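Local coordinates for uncharacterized protein (PDB 4EZI), which is of unknown function but has an alpha/beta-hydrolase fold and may act as a lipase or related hydrolase, at residues I24-M29 with L35-D40; N98-A103 with F357-Q362; D143-A148 with P187-S192; L163-Y168 with I176-M181. All blocks are in the same frame, centred on the assembly; numbering follows the deposited sequence. Where two conformers were deposited one is given.

Interaction 1: I24-M29 with L35-D40; sequences IALKKM and LTVHYD
No flat group takes part where L26 meets L35 and V37; branched aliphatic chains make the whole contact. L26 sits near the end of helix 19-27, and its two methyls divide the work. Its CG lies opposite the carbonyl carbon about the first torsion (chi1 -68°), and the second torsion (chi2 162°) carries CD1 furthest from the backbone. CD1 of L26 reaches CG1 of V37 at 3.5 Å. V37 was deposited in two conformers, so this close approach holds for one of them. The L26 and V37 side chains run alongside each other in opposite directions. The other branch makes a looser touch, with CD2 of L26 4.3 Å from CD1 of L35. The backbones stay well apart, with the CA atoms of L26 and L35 separated by 7.7 Å. Helix 99-108 supports the same leucine through I100 and A103, and L32 also touches it. L35 and V37 belong to the segment that leads from the helix toward strand 41-51. In that segment T36 O accepts a hydrogen bond from S108 OG. Across the two segments themselves there is no hydrogen bond or salt bridge. The helix end and the returning chain are thus joined here by dispersion and burial of the leucine, while T36 and the backbone of H38 and Y39 are hydrogen-bonded to helix 99-108.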
# COMPACT_ATOMS: atom_id res chain seq x y z
N ILE A 24 -0.31 -12.23 20.92
CA ILE A 24 0.85 -11.47 21.39
C ILE A 24 1.09 -10.24 20.53
O ILE A 24 1.36 -9.16 21.05
CB ILE A 24 2.11 -12.37 21.41
CG1 ILE A 24 1.96 -13.43 22.52
CG2 ILE A 24 3.40 -11.57 21.60
CD1 ILE A 24 2.86 -14.64 22.39
N ALA A 25 0.94 -10.39 19.22
CA ALA A 25 1.16 -9.27 18.32
C ALA A 25 0.10 -8.19 18.49
O ALA A 25 0.41 -6.99 18.49
CB ALA A 25 1.19 -9.76 16.89
N LEU A 26 -1.16 -8.61 18.66
CA LEU A 26 -2.24 -7.64 18.84
C LEU A 26 -2.07 -6.85 20.14
O LEU A 26 -2.35 -5.66 20.19
CB LEU A 26 -3.60 -8.35 18.84
CG LEU A 26 -4.03 -8.97 17.51
CD1 LEU A 26 -5.16 -10.01 17.72
CD2 LEU A 26 -4.47 -7.91 16.51
N LYS A 27 -1.62 -7.50 21.19
CA LYS A 27 -1.45 -6.83 22.48
C LYS A 27 -0.41 -5.73 22.42
O LYS A 27 -0.48 -4.78 23.19
CB LYS A 27 -1.11 -7.85 23.55
CG LYS A 27 -2.29 -8.66 24.02
CD LYS A 27 -1.91 -9.52 25.22
N LYS A 28 0.55 -5.82 21.51
CA LYS A 28 1.56 -4.78 21.34
C LYS A 28 1.05 -3.50 20.67
O LYS A 28 1.76 -2.48 20.71
CB LYS A 28 2.75 -5.32 20.52
CG LYS A 28 3.56 -6.38 21.24
CD LYS A 28 4.68 -7.02 20.41
CE LYS A 28 5.29 -8.19 21.20
NZ LYS A 28 6.34 -8.94 20.47
N MSE A 29 -0.16 -3.52 20.08
CA MSE A 29 -0.62 -2.39 19.25
C MSE A 29 -2.08 -2.05 19.53
O MSE A 29 -2.97 -2.21 18.71
CB MSE A 29 -0.37 -2.71 17.77
CG MSE A 29 1.12 -2.92 17.45
SE MSE A 29 1.51 -3.03 15.55
CE MSE A 29 1.15 -1.18 15.11
N LEU A 35 -9.39 -6.91 19.61
CA LEU A 35 -9.89 -7.93 18.69
C LEU A 35 -9.75 -9.30 19.32
O LEU A 35 -8.80 -9.56 20.05
CB LEU A 35 -9.11 -7.88 17.37
CG LEU A 35 -9.28 -6.60 16.54
CD1 LEU A 35 -8.37 -6.65 15.31
CD2 LEU A 35 -10.71 -6.43 16.08
N THR A 36 -10.71 -10.17 19.05
CA THR A 36 -10.70 -11.55 19.50
C THR A 36 -10.11 -12.44 18.40
O THR A 36 -10.47 -12.31 17.24
CB THR A 36 -12.14 -12.02 19.79
OG1 THR A 36 -12.73 -11.19 20.81
CG2 THR A 36 -12.16 -13.46 20.28
N VAL A 37 -9.21 -13.34 18.79
CA VAL A 37 -8.60 -14.28 17.85
C VAL A 37 -9.41 -15.57 17.81
O VAL A 37 -9.79 -16.11 18.86
CB VAL A 37 -7.09 -14.57 18.16
CG1 VAL A 37 -6.31 -13.27 18.27
CG2 VAL A 37 -6.91 -15.40 19.42
N HIS A 38 -9.68 -16.06 16.61
CA HIS A 38 -10.49 -17.26 16.38
C HIS A 38 -9.80 -18.37 15.59
O HIS A 38 -10.30 -19.49 15.61
CB HIS A 38 -11.79 -16.89 15.63
CG HIS A 38 -12.61 -15.84 16.30
ND1 HIS A 38 -13.41 -16.11 17.39
CD2 HIS A 38 -12.78 -14.52 16.02
CE1 HIS A 38 -14.03 -15.00 17.76
NE2 HIS A 38 -13.66 -14.03 16.94
N TYR A 39 -8.69 -18.07 14.90
CA TYR A 39 -8.07 -18.99 13.94
C TYR A 39 -6.58 -19.05 14.03
O TYR A 39 -5.95 -18.06 14.44
CB TYR A 39 -8.40 -18.54 12.51
CG TYR A 39 -9.87 -18.57 12.23
CD1 TYR A 39 -10.52 -19.78 12.09
CD2 TYR A 39 -10.62 -17.42 12.13
CE1 TYR A 39 -11.87 -19.83 11.86
CE2 TYR A 39 -11.99 -17.45 11.89
CZ TYR A 39 -12.60 -18.67 11.74
OH TYR A 39 -13.97 -18.71 11.52
N ASP A 40 -6.04 -20.21 13.66
CA ASP A 40 -4.65 -20.34 13.24
C ASP A 40 -4.62 -20.17 11.71
O ASP A 40 -5.60 -20.49 11.04
CB ASP A 40 -4.09 -21.71 13.64
CG ASP A 40 -4.32 -22.03 15.09
OD1 ASP A 40 -3.87 -21.26 15.93
OD2 ASP A 40 -4.95 -23.07 15.39

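Interaction 2: N98-A103 with F357-Q362; sequences NYIYLA and FVLKEQ
CD2 of L359 is the closest-packed point of this contact, resting against I100 and Y101 of the facing helix. The first torsion of L359 sets CG opposite the backbone N (chi1 -179°), and CD2 is the methyl that extends furthest from the helix. It lies 3.9 Å from CG1 of I100 and 4.1 Å from the carbonyl oxygen O of I100. The same CD2 approaches Y101 CD1 at 4.2 Å, oblique to the ring. L359 was deposited in two conformers, and these distances describe one. I100 also packs on its neighbour: its CG2 stands 3.6 Å above the plane of the Y101 ring, over the centre. Y79 stacks on Y101 as well, and the ring's hydroxyl OH is hydrogen-bonded to NE2 of H355. The two helices, 99-108 and 355-370, correspond to helices A and F of the alpha/beta-hydrolase fold, which lie on one face of the central sheet. L32, from the N-terminal part of the chain, touches both I100 and L359. F357 and E361 form the looser, partly exposed side of helix 355-370. K360 packs on T34 and L35, and its NZ forms a salt bridge with D364. Q362 points toward segment 98-103 without touching it, and its NE2 is hydrogen-bonded to A195 O and G167 O.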
# COMPACT_ATOMS: atom_id res chain seq x y z
N ASN A 98 5.19 -7.65 10.32
CA ASN A 98 4.06 -8.06 9.50
C ASN A 98 2.95 -8.73 10.30
O ASN A 98 1.83 -8.90 9.82
CB ASN A 98 4.51 -9.07 8.44
CG ASN A 98 3.53 -9.22 7.32
OD1 ASN A 98 3.22 -8.26 6.63
ND2 ASN A 98 3.04 -10.45 7.10
N TYR A 99 3.24 -9.14 11.54
CA TYR A 99 2.33 -9.98 12.28
C TYR A 99 0.97 -9.32 12.49
O TYR A 99 -0.05 -10.00 12.47
CB TYR A 99 2.90 -10.36 13.64
CG TYR A 99 4.00 -11.41 13.67
CD1 TYR A 99 4.58 -11.92 12.51
CD2 TYR A 99 4.46 -11.88 14.88
CE1 TYR A 99 5.55 -12.90 12.60
CE2 TYR A 99 5.41 -12.85 14.97
CZ TYR A 99 5.96 -13.35 13.82
OH TYR A 99 6.91 -14.35 13.90
N ILE A 100 0.96 -8.01 12.76
CA ILE A 100 -0.29 -7.36 13.10
C ILE A 100 -1.33 -7.48 11.98
O ILE A 100 -2.53 -7.57 12.26
CB ILE A 100 -0.05 -5.87 13.48
CG1 ILE A 100 -1.24 -5.29 14.21
CG2 ILE A 100 0.38 -5.03 12.29
CD1 ILE A 100 -1.49 -5.92 15.59
N TYR A 101 -0.89 -7.47 10.73
CA TYR A 101 -1.81 -7.57 9.59
C TYR A 101 -2.44 -8.94 9.52
O TYR A 101 -3.65 -9.08 9.36
CB TYR A 101 -1.12 -7.19 8.27
CG TYR A 101 -0.37 -5.90 8.41
CD1 TYR A 101 -1.04 -4.71 8.47
CD2 TYR A 101 1.01 -5.88 8.55
CE1 TYR A 101 -0.37 -3.49 8.72
CE2 TYR A 101 1.68 -4.71 8.81
CZ TYR A 101 1.00 -3.51 8.88
OH TYR A 101 1.70 -2.36 9.14
N LEU A 102 -1.63 -9.97 9.71
CA LEU A 102 -2.14 -11.34 9.78
C LEU A 102 -3.09 -11.54 10.97
O LEU A 102 -4.16 -12.13 10.84
CB LEU A 102 -1.01 -12.35 9.89
CG LEU A 102 -0.05 -12.41 8.71
CD1 LEU A 102 0.94 -13.52 8.97
CD2 LEU A 102 -0.80 -12.65 7.38
N ALA A 103 -2.69 -11.00 12.12
CA ALA A 103 -3.46 -11.18 13.34
C ALA A 103 -4.84 -10.55 13.22
O ALA A 103 -5.85 -11.14 13.60
CB ALA A 103 -2.68 -10.64 14.53
N PHE A 357 -4.85 2.37 15.05
CA PHE A 357 -6.22 2.89 15.10
C PHE A 357 -6.88 2.81 13.73
O PHE A 357 -8.05 2.44 13.61
CB PHE A 357 -6.22 4.34 15.61
CG PHE A 357 -5.74 4.50 17.03
CD1 PHE A 357 -4.40 4.58 17.30
CD2 PHE A 357 -6.63 4.57 18.11
CE1 PHE A 357 -3.93 4.70 18.59
CE2 PHE A 357 -6.15 4.69 19.41
CZ PHE A 357 -4.81 4.75 19.64
N VAL A 358 -6.14 3.17 12.69
CA VAL A 358 -6.63 3.07 11.32
C VAL A 358 -6.89 1.61 10.95
O VAL A 358 -7.94 1.31 10.35
CB VAL A 358 -5.67 3.76 10.35
CG1 VAL A 358 -6.04 3.44 8.90
CG2 VAL A 358 -5.67 5.28 10.61
N LEU A 359 -5.97 0.70 11.29
CA LEU A 359 -6.21 -0.72 11.01
C LEU A 359 -7.52 -1.21 11.65
O LEU A 359 -8.27 -1.97 11.04
CB LEU A 359 -4.98 -1.55 11.43
CG LEU A 359 -4.97 -3.08 11.21
CD1 LEU A 359 -5.34 -3.47 9.81
CD2 LEU A 359 -3.60 -3.65 11.58
N LYS A 360 -7.75 -0.80 12.89
CA LYS A 360 -8.98 -1.20 13.60
C LYS A 360 -10.22 -0.71 12.85
O LYS A 360 -11.19 -1.46 12.67
CB LYS A 360 -8.96 -0.67 15.03
CG LYS A 360 -10.17 -1.03 15.88
CD LYS A 360 -10.49 -2.49 15.93
CE LYS A 360 -11.48 -2.83 17.08
NZ LYS A 360 -12.45 -1.72 17.36
N GLU A 361 -10.17 0.53 12.38
CA GLU A 361 -11.27 1.07 11.58
C GLU A 361 -11.48 0.29 10.29
O GLU A 361 -12.63 0.10 9.86
CB GLU A 361 -11.08 2.54 11.27
CG GLU A 361 -11.04 3.47 12.47
CD GLU A 361 -12.30 3.51 13.33
OE1 GLU A 361 -13.41 3.25 12.84
OE2 GLU A 361 -12.17 3.84 14.53
N GLN A 362 -10.39 -0.10 9.64
CA GLN A 362 -10.51 -0.89 8.40
C GLN A 362 -11.23 -2.21 8.66
O GLN A 362 -12.17 -2.55 7.95
CB GLN A 362 -9.12 -1.14 7.79
CG GLN A 362 -8.47 0.13 7.27
CD GLN A 362 -7.00 -0.06 6.92
OE1 GLN A 362 -6.30 -0.86 7.52
NE2 GLN A 362 -6.53 0.69 5.93

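Interaction 3: D143-A148 with P187-S192; sequences DMLFAA and PDLPVS
L189 is the residue of the loop that meets L145 and F146 of helix 134-154. Its CB leaves the backbone in the direction of the helix, yet CB and CG themselves stay clear of it. The first torsion places CG opposite the backbone N (chi1 178°), and the second (chi2 64°) makes CD2 the far end of the chain. CD1 turns aside, and CD2 does all the touching. It comes to F146 CE1 at 4.0 Å, at the edge of the ring and near its plane. The same CD2 lies 4.3 Å from CD2 of L145. F146 was deposited in two conformers, and the edge contact belongs to one. The loop forms part of the beta-alpha-beta crossover that runs from strand 162-168 through helix 170-185 to strand 193-197. Helix 134-154 packs beside that unit on the same face of the alpha/beta-hydrolase sheet. L182, on helix 170-185, also touches L189. L145 is buried and reaches on to L163 of the strand, while F146 is partly exposed and meets the ring of Y186 edge-to-face.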
# COMPACT_ATOMS: atom_id res chain seq x y z
N ASP A 143 -2.73 -8.67 -9.97
CA ASP A 143 -2.17 -9.96 -10.39
C ASP A 143 -1.85 -10.86 -9.19
O ASP A 143 -2.03 -12.08 -9.27
CB ASP A 143 -0.96 -9.76 -11.29
CG ASP A 143 -1.35 -9.18 -12.66
OD1 ASP A 143 -2.52 -9.33 -13.06
OD2 ASP A 143 -0.45 -8.61 -13.33
N MSE A 144 -1.41 -10.26 -8.09
CA MSE A 144 -1.22 -11.01 -6.84
C MSE A 144 -2.54 -11.63 -6.37
O MSE A 144 -2.59 -12.79 -5.99
CB MSE A 144 -0.67 -10.07 -5.76
CG MSE A 144 -0.59 -10.69 -4.38
SE MSE A 144 0.86 -11.93 -4.20
CE MSE A 144 0.22 -12.76 -2.58
N LEU A 145 -3.62 -10.86 -6.42
CA LEU A 145 -4.92 -11.34 -6.01
C LEU A 145 -5.34 -12.53 -6.86
O LEU A 145 -5.79 -13.56 -6.33
CB LEU A 145 -5.95 -10.20 -6.08
CG LEU A 145 -7.40 -10.61 -5.83
CD1 LEU A 145 -7.61 -11.18 -4.43
CD2 LEU A 145 -8.31 -9.39 -6.12
N PHE A 146 -5.20 -12.41 -8.17
CA PHE A 146 -5.58 -13.51 -9.06
C PHE A 146 -4.75 -14.76 -8.78
O PHE A 146 -5.26 -15.88 -8.75
CB PHE A 146 -5.46 -13.12 -10.53
CG PHE A 146 -6.43 -12.06 -10.96
CD1 PHE A 146 -7.64 -11.88 -10.32
CD2 PHE A 146 -6.14 -11.24 -12.02
CE1 PHE A 146 -8.53 -10.89 -10.74
CE2 PHE A 146 -7.02 -10.27 -12.45
CZ PHE A 146 -8.20 -10.10 -11.82
N ALA A 147 -3.44 -14.56 -8.58
CA ALA A 147 -2.56 -15.70 -8.26
C ALA A 147 -2.94 -16.36 -6.94
O ALA A 147 -2.89 -17.59 -6.84
CB ALA A 147 -1.10 -15.22 -8.24
N ALA A 148 -3.35 -15.56 -5.97
CA ALA A 148 -3.78 -16.10 -4.70
C ALA A 148 -5.06 -16.92 -4.83
O ALA A 148 -5.21 -17.97 -4.19
CB ALA A 148 -3.98 -14.98 -3.69
N PRO A 187 -14.60 -5.48 -14.53
CA PRO A 187 -15.89 -5.00 -13.99
C PRO A 187 -16.81 -6.07 -13.41
O PRO A 187 -17.65 -5.74 -12.57
CB PRO A 187 -16.55 -4.31 -15.20
CG PRO A 187 -15.92 -4.95 -16.38
CD PRO A 187 -14.49 -5.19 -15.97
N ASP A 188 -16.61 -7.33 -13.80
CA ASP A 188 -17.43 -8.44 -13.32
C ASP A 188 -16.88 -9.12 -12.07
O ASP A 188 -17.45 -10.11 -11.61
CB ASP A 188 -17.63 -9.48 -14.44
CG ASP A 188 -18.40 -8.92 -15.64
OD1 ASP A 188 -19.26 -8.03 -15.45
OD2 ASP A 188 -18.15 -9.38 -16.77
N LEU A 189 -15.81 -8.59 -11.49
CA LEU A 189 -15.31 -9.09 -10.22
C LEU A 189 -15.88 -8.21 -9.10
O LEU A 189 -15.50 -7.06 -8.97
CB LEU A 189 -13.78 -9.05 -10.19
CG LEU A 189 -13.17 -9.52 -8.87
CD1 LEU A 189 -13.47 -11.01 -8.61
CD2 LEU A 189 -11.68 -9.27 -8.85
N PRO A 190 -16.76 -8.76 -8.25
CA PRO A 190 -17.34 -7.90 -7.21
C PRO A 190 -16.32 -7.49 -6.16
O PRO A 190 -15.48 -8.31 -5.77
CB PRO A 190 -18.45 -8.77 -6.56
CG PRO A 190 -18.65 -9.92 -7.48
CD PRO A 190 -17.42 -10.07 -8.32
N VAL A 191 -16.38 -6.22 -5.76
CA VAL A 191 -15.58 -5.69 -4.67
C VAL A 191 -16.57 -5.30 -3.58
O VAL A 191 -17.56 -4.61 -3.87
CB VAL A 191 -14.73 -4.49 -5.11
CG1 VAL A 191 -13.98 -3.89 -3.89
CG2 VAL A 191 -13.77 -4.86 -6.22
N SER A 192 -16.35 -5.76 -2.35
CA SER A 192 -17.30 -5.59 -1.24
C SER A 192 -17.09 -4.30 -0.44
O SER A 192 -18.04 -3.69 0.01
CB SER A 192 -17.24 -6.79 -0.28
OG SER A 192 -17.35 -8.01 -0.99

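Interaction 4: L163-Y168 with I176-M181; sequences LYLAGY and IVMFEM
Apolar contact is the first kind of interaction, and L165 makes it with both of its methyls, against M178 and F179. M178 is selenomethionine. Its chain is extended throughout, starting with CG opposite the backbone N (chi1 177°), and it lies obliquely across the leucine. CD2 of L165 is 3.9 Å from CE of M178. The selenium is close too, with SE of M178 4.1 Å from the same CD2. The other methyl of L165 is the one that extends furthest from the strand. This CD1 meets the root of F179, coming within 4.1 Å of both CA and CB of that residue. The F179 side chain runs at about a right angle to the leucine, and its ring stands oblique to CD1. All three residues are buried.

Hydrogen bonds are the second kind, and none joins strand to helix. The helix bonds within itself; the strand bonds to strands 74-80 and 193-197. On the helix, M181 N bonds to V177 O at 3.0 Å. On the strand, Y164 pairs with I76 and S78, and L165 with A193 and A195.

Other elements also touch these residues. M178 rests on S78 and Q80 of strand 74-80. At the far end of the strand, Y168 OH is hydrogen-bonded to H351 O.

Strand 162-168 and helix 170-185 open a beta-alpha-beta unit. The strand-to-helix junction, running from G167 through S169 to G171, fits the GxSxG nucleophile elbow of alpha/beta hydrolases. S169 probably forms a triad there with H351 and D318.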
# COMPACT_ATOMS: atom_id res chain seq x y z
N LEU A 163 -14.82 -9.59 -1.09
CA LEU A 163 -13.50 -9.08 -1.39
C LEU A 163 -13.33 -7.69 -0.80
O LEU A 163 -14.10 -6.76 -1.11
CB LEU A 163 -13.28 -9.04 -2.90
CG LEU A 163 -11.97 -8.43 -3.40
CD1 LEU A 163 -10.73 -9.15 -2.87
CD2 LEU A 163 -11.96 -8.38 -4.91
N TYR A 164 -12.33 -7.53 0.05
CA TYR A 164 -12.07 -6.28 0.75
C TYR A 164 -10.67 -5.78 0.36
O TYR A 164 -9.75 -6.59 0.28
CB TYR A 164 -12.13 -6.50 2.27
CG TYR A 164 -13.31 -7.33 2.74
CD1 TYR A 164 -14.58 -6.78 2.82
CD2 TYR A 164 -13.16 -8.67 3.04
CE1 TYR A 164 -15.67 -7.56 3.25
CE2 TYR A 164 -14.21 -9.44 3.47
CZ TYR A 164 -15.48 -8.90 3.55
OH TYR A 164 -16.53 -9.66 3.99
N LEU A 165 -10.51 -4.47 0.17
CA LEU A 165 -9.21 -3.92 -0.23
C LEU A 165 -8.79 -2.87 0.80
O LEU A 165 -9.53 -1.93 1.04
CB LEU A 165 -9.29 -3.27 -1.61
CG LEU A 165 -9.96 -4.07 -2.74
CD1 LEU A 165 -10.00 -3.19 -4.00
CD2 LEU A 165 -9.30 -5.41 -3.01
N ALA A 166 -7.59 -3.00 1.37
CA ALA A 166 -7.08 -2.02 2.34
C ALA A 166 -5.58 -1.86 2.16
O ALA A 166 -4.91 -2.71 1.60
CB ALA A 166 -7.40 -2.44 3.77
N GLY A 167 -5.06 -0.79 2.74
CA GLY A 167 -3.63 -0.58 2.78
C GLY A 167 -3.34 0.65 3.59
O GLY A 167 -4.26 1.34 4.02
N TYR A 168 -2.05 0.97 3.76
CA TYR A 168 -1.66 2.16 4.55
C TYR A 168 -0.58 2.89 3.80
O TYR A 168 0.36 2.29 3.28
CB TYR A 168 -1.16 1.75 5.94
CG TYR A 168 -1.19 2.89 6.94
CD1 TYR A 168 -2.39 3.29 7.50
CD2 TYR A 168 -0.04 3.60 7.31
CE1 TYR A 168 -2.45 4.35 8.41
CE2 TYR A 168 -0.09 4.66 8.20
CZ TYR A 168 -1.31 5.02 8.75
OH TYR A 168 -1.42 6.08 9.59
N ILE A 176 -6.31 2.45 -3.70
CA ILE A 176 -7.17 3.27 -4.55
C ILE A 176 -6.94 2.96 -6.04
O ILE A 176 -7.91 2.80 -6.79
CB ILE A 176 -6.95 4.75 -4.26
CG1 ILE A 176 -7.60 5.15 -2.94
CG2 ILE A 176 -7.45 5.65 -5.42
CD1 ILE A 176 -9.18 5.27 -3.04
N VAL A 177 -5.69 2.85 -6.47
CA VAL A 177 -5.42 2.59 -7.89
C VAL A 177 -5.79 1.15 -8.29
O VAL A 177 -6.28 0.91 -9.41
CB VAL A 177 -3.99 3.01 -8.33
CG1 VAL A 177 -3.82 4.51 -8.10
CG2 VAL A 177 -2.90 2.18 -7.65
N MSE A 178 -5.63 0.20 -7.37
CA MSE A 178 -6.10 -1.16 -7.57
C MSE A 178 -7.63 -1.17 -7.75
O MSE A 178 -8.15 -1.82 -8.65
CB MSE A 178 -5.72 -2.00 -6.35
CG MSE A 178 -6.22 -3.42 -6.40
SE MSE A 178 -5.79 -4.34 -4.77
CE MSE A 178 -6.29 -6.09 -5.40
N PHE A 179 -8.33 -0.48 -6.87
CA PHE A 179 -9.80 -0.36 -6.94
C PHE A 179 -10.26 0.21 -8.29
O PHE A 179 -11.13 -0.35 -8.96
CB PHE A 179 -10.22 0.52 -5.79
CG PHE A 179 -11.71 0.71 -5.58
CD1 PHE A 179 -12.68 -0.21 -5.97
CD2 PHE A 179 -12.12 1.85 -4.92
CE1 PHE A 179 -14.03 0.02 -5.68
CE2 PHE A 179 -13.45 2.07 -4.60
CZ PHE A 179 -14.40 1.15 -5.00
N GLU A 180 -9.61 1.30 -8.72
CA GLU A 180 -9.92 1.93 -9.98
C GLU A 180 -9.74 0.96 -11.13
O GLU A 180 -10.60 0.87 -12.03
CB GLU A 180 -9.06 3.19 -10.15
CG GLU A 180 -9.32 3.95 -11.42
CD GLU A 180 -8.45 5.15 -11.57
OE1 GLU A 180 -7.28 5.09 -11.13
OE2 GLU A 180 -8.92 6.16 -12.15
N MSE A 181 -8.62 0.26 -11.15
CA MSE A 181 -8.30 -0.65 -12.23
C MSE A 181 -9.19 -1.88 -12.24
O MSE A 181 -9.54 -2.38 -13.31
CB MSE A 181 -6.82 -1.03 -12.19
CG MSE A 181 -6.36 -1.85 -13.39
SE MSE A 181 -4.46 -2.25 -13.38
CE MSE A 181 -3.76 -0.50 -13.92

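From the N terminus, interaction 1 closes first, a short loop that folds the chain after helix 19-27 back beside that helix. Interaction 2 opens later and spans the longest loop, bringing the C-terminal helix 355-370 to helix 99-108. Interaction 3 is nested inside that loop, and interaction 4 is nested inside interaction 3; none cross. Interactions 1 and 2 touch, with L26 CG 3.7 Å from A103 CB. Interactions 2 and 4 meet through a probable hydrogen bond from Q362 NE2 to G167 O. Interactions 3 and 4 join through a probable hydrogen bond from S192 N to L163 O. Helices on both faces of the central sheet are linked through strand 162-168.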